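Local coordinates for protein pectate lyase II (Xanthomonas campestris pv. campestris, PDB 2QY1) that probably cleaves pectate, the polygalacturonate of plant cell walls, as a secreted polysaccharide lyase of family 1, at residues I129-N134 / S167-Y172. The protein carries 2 engineered substitutions. Residues are numbered along the deposited sequence; the frame is centred on the assembly and turned at random.
Sequences IWVDHN and SYNYVY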
loop_
_atom_site.group_PDB
_atom_site.type_symbol
_atom_site.label_atom_id
_atom_site.label_comp_id
_atom_site.label_asym_id
_atom_site.label_seq_id
_atom_site.Cartn_x
_atom_site.Cartn_y
_atom_site.Cartn_z
ATOM N N ILE A 129 1.067 4.478 -11.279
ATOM C CA ILE A 129 2.018 3.754 -10.444
ATOM C C ILE A 129 1.492 2.340 -10.208
ATOM O O ILE A 129 0.302 2.150 -9.946
ATOM C CB ILE A 129 2.261 4.458 -9.072
ATOM C CG1 ILE A 129 2.430 5.985 -9.222
ATOM C CG2 ILE A 129 3.442 3.807 -8.324
ATOM C CD1 ILE A 129 3.661 6.455 -10.019
ATOM N N TRP A 130 2.376 1.353 -10.319
ATOM C CA TRP A 130 2.016 -0.032 -10.068
ATOM C C TRP A 130 2.882 -0.593 -8.955
ATOM O O TRP A 130 4.078 -0.811 -9.141
ATOM C CB TRP A 130 2.177 -0.869 -11.343
ATOM C CG TRP A 130 1.569 -2.250 -11.271
ATOM C CD1 TRP A 130 0.506 -2.649 -10.502
ATOM C CD2 TRP A 130 1.960 -3.400 -12.039
ATOM N NE1 TRP A 130 0.225 -3.978 -10.733
ATOM C CE2 TRP A 130 1.101 -4.462 -11.669
ATOM C CE3 TRP A 130 2.958 -3.637 -12.998
ATOM C CZ2 TRP A 130 1.210 -5.746 -12.224
ATOM C CZ3 TRP A 130 3.067 -4.914 -13.549
ATOM C CH2 TRP A 130 2.193 -5.952 -13.160
ATOM N N VAL A 131 2.272 -0.798 -7.791
ATOM C CA VAL A 131 2.950 -1.403 -6.647
ATOM C C VAL A 131 2.476 -2.857 -6.588
ATOM O O VAL A 131 1.343 -3.125 -6.195
ATOM C CB VAL A 131 2.632 -0.639 -5.332
ATOM C CG1 VAL A 131 3.285 -1.317 -4.118
ATOM C CG2 VAL A 131 3.086 0.824 -5.436
ATOM N N ASP A 132 3.339 -3.788 -6.998
ATOM C CA ASP A 132 2.900 -5.163 -7.270
ATOM C C ASP A 132 3.841 -6.238 -6.720
ATOM O O ASP A 132 5.057 -6.127 -6.842
ATOM C CB ASP A 132 2.721 -5.342 -8.785
ATOM C CG ASP A 132 2.239 -6.732 -9.167
ATOM O OD1 ASP A 132 1.030 -7.020 -9.011
ATOM O OD2 ASP A 132 3.069 -7.530 -9.651
ATOM N N HIS A 133 3.270 -7.283 -6.118
ATOM C CA HIS A 133 4.050 -8.444 -5.658
ATOM C C HIS A 133 5.247 -8.085 -4.769
ATOM O O HIS A 133 6.346 -8.624 -4.931
ATOM C CB HIS A 133 4.503 -9.300 -6.849
ATOM C CG HIS A 133 3.445 -10.222 -7.362
ATOM N ND1 HIS A 133 2.655 -9.920 -8.450
ATOM C CD2 HIS A 133 3.037 -11.439 -6.927
ATOM C CE1 HIS A 133 1.812 -10.915 -8.669
ATOM N NE2 HIS A 133 2.022 -11.848 -7.758
ATOM N N ASN A 134 5.025 -7.172 -3.834
ATOM C CA ASN A 134 6.021 -6.844 -2.827
ATOM C C ASN A 134 5.620 -7.457 -1.492
ATOM O O ASN A 134 4.433 -7.689 -1.237
ATOM C CB ASN A 134 6.186 -5.323 -2.695
ATOM C CG ASN A 134 6.523 -4.652 -4.019
ATOM O OD1 ASN A 134 7.625 -4.803 -4.540
ATOM N ND2 ASN A 134 5.566 -3.906 -4.570
ATOM N N SER A 167 -1.412 -4.162 -6.012
ATOM C CA SER A 167 -1.863 -5.537 -6.234
ATOM C C SER A 167 -0.874 -6.617 -5.795
ATOM O O SER A 167 0.340 -6.444 -5.905
ATOM C CB SER A 167 -2.233 -5.743 -7.705
ATOM O OG SER A 167 -1.136 -5.432 -8.553
ATOM N N TYR A 168 -1.419 -7.730 -5.301
ATOM C CA TYR A 168 -0.641 -8.920 -4.927
ATOM C C TYR A 168 0.510 -8.648 -3.957
ATOM O O TYR A 168 1.538 -9.326 -4.001
ATOM C CB TYR A 168 -0.120 -9.648 -6.172
ATOM C CG TYR A 168 -1.203 -10.178 -7.082
ATOM C CD1 TYR A 168 -1.737 -11.450 -6.891
ATOM C CD2 TYR A 168 -1.689 -9.412 -8.140
ATOM C CE1 TYR A 168 -2.729 -11.947 -7.727
ATOM C CE2 TYR A 168 -2.689 -9.901 -8.982
ATOM C CZ TYR A 168 -3.202 -11.167 -8.765
ATOM O OH TYR A 168 -4.187 -11.662 -9.587
ATOM N N ASN A 169 0.343 -7.650 -3.095
ATOM C CA ASN A 169 1.317 -7.392 -2.041
ATOM C C ASN A 169 1.025 -8.196 -0.777
ATOM O O ASN A 169 -0.141 -8.581 -0.544
ATOM C CB ASN A 169 1.370 -5.899 -1.714
ATOM C CG ASN A 169 1.897 -5.067 -2.868
ATOM O OD1 ASN A 169 3.050 -5.210 -3.274
ATOM N ND2 ASN A 169 1.052 -4.193 -3.400
ATOM N N TYR A 170 2.047 -8.451 -0.004
ATOM C CA TYR A 170 1.904 -9.162 1.254
ATOM C C TYR A 170 2.445 -8.272 2.363
ATOM O O TYR A 170 3.645 -8.003 2.425
ATOM C CB TYR A 170 2.647 -10.501 1.176
ATOM C CG TYR A 170 2.571 -11.403 2.396
ATOM C CD1 TYR A 170 1.593 -11.235 3.382
ATOM C CD2 TYR A 170 3.472 -12.458 2.542
ATOM C CE1 TYR A 170 1.536 -12.082 4.493
ATOM C CE2 TYR A 170 3.417 -13.310 3.639
ATOM C CZ TYR A 170 2.450 -13.119 4.608
ATOM O OH TYR A 170 2.408 -13.970 5.690
ATOM N N VAL A 171 1.541 -7.794 3.215
ATOM C CA VAL A 171 1.910 -6.945 4.343
ATOM C C VAL A 171 1.552 -7.666 5.634
ATOM O O VAL A 171 0.380 -7.975 5.878
ATOM C CB VAL A 171 1.216 -5.555 4.299
ATOM C CG1 VAL A 171 1.750 -4.654 5.414
ATOM C CG2 VAL A 171 1.402 -4.884 2.934
ATOM N N TYR A 172 2.564 -7.941 6.454
ATOM C CA TYR A 172 2.356 -8.642 7.721
ATOM C C TYR A 172 3.209 -8.070 8.853
ATOM O O TYR A 172 4.192 -7.374 8.600
ATOM C CB TYR A 172 2.578 -10.155 7.559
ATOM C CG TYR A 172 4.014 -10.579 7.329
ATOM C CD1 TYR A 172 4.844 -10.909 8.402
ATOM C CD2 TYR A 172 4.538 -10.671 6.040
ATOM C CE1 TYR A 172 6.159 -11.306 8.197
ATOM C CE2 TYR A 172 5.854 -11.072 5.826
ATOM C CZ TYR A 172 6.656 -11.384 6.905
ATOM O OH TYR A 172 7.957 -11.778 6.699
#
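Two successive coils stack in parallel here, and both bend at equivalent points, His133 and Tyr168, whose backbones take left-handed helical angles (phi 52° and 53°). Asp132 pairs with Ser167 in parallel register. Ser167 N bonds Val131 O, and His133 N bonds Ser167 O. Beyond the bend, Tyr170 N reaches Asn134 O at 2.8 Å.

The tight part lies on the Asn side. Asn134 and Asn169 run side by side, each with CG anti to the carbonyl carbon, and their amide planes are only 11° apart. Asn169 OD1 takes two N-H groups in its carbonyl plane: Asn134 N at 2.8 Å, on a lone pair, and Asn134 ND2 at 3.1 Å. Asn169 ND2 meets Val131 O from above that carbonyl's plane, so both amide ends are held. Asn134 ties the pair to the preceding coil, strand 97-105: its OD1 accepts from Met102 N and its ND2 also bonds Ile99 O.

Asp132 and Ser167 share one sheet face, where Ser167 OG gives its proton to the anti lone pair of Asp132 OD1 (2.7 Å) and accepts from Trp130 NE1 (3.0 Å). His133 ND1 donates to Asp132 OD2 within the imidazole plane but from above the carboxylate plane. This bond and that from His133 NE2 to Ala329 O fix the ring's rotation. Tyr168 CB sits over the centre of the imidazole, 3.4 Å from its centroid. The ring planes are nearly parallel, but the phenol is displaced.

Packing loosens past the bend. Tyr170 is partly exposed and meets 129-134 mainly through its backbone; its ring points off. Tyr168 in turn stacks on His198 of the next coil. Asparagines stacked at the turns, with aromatic side chains lined up from coil to coil, are typical of the parallel beta-helix of pectate lyases.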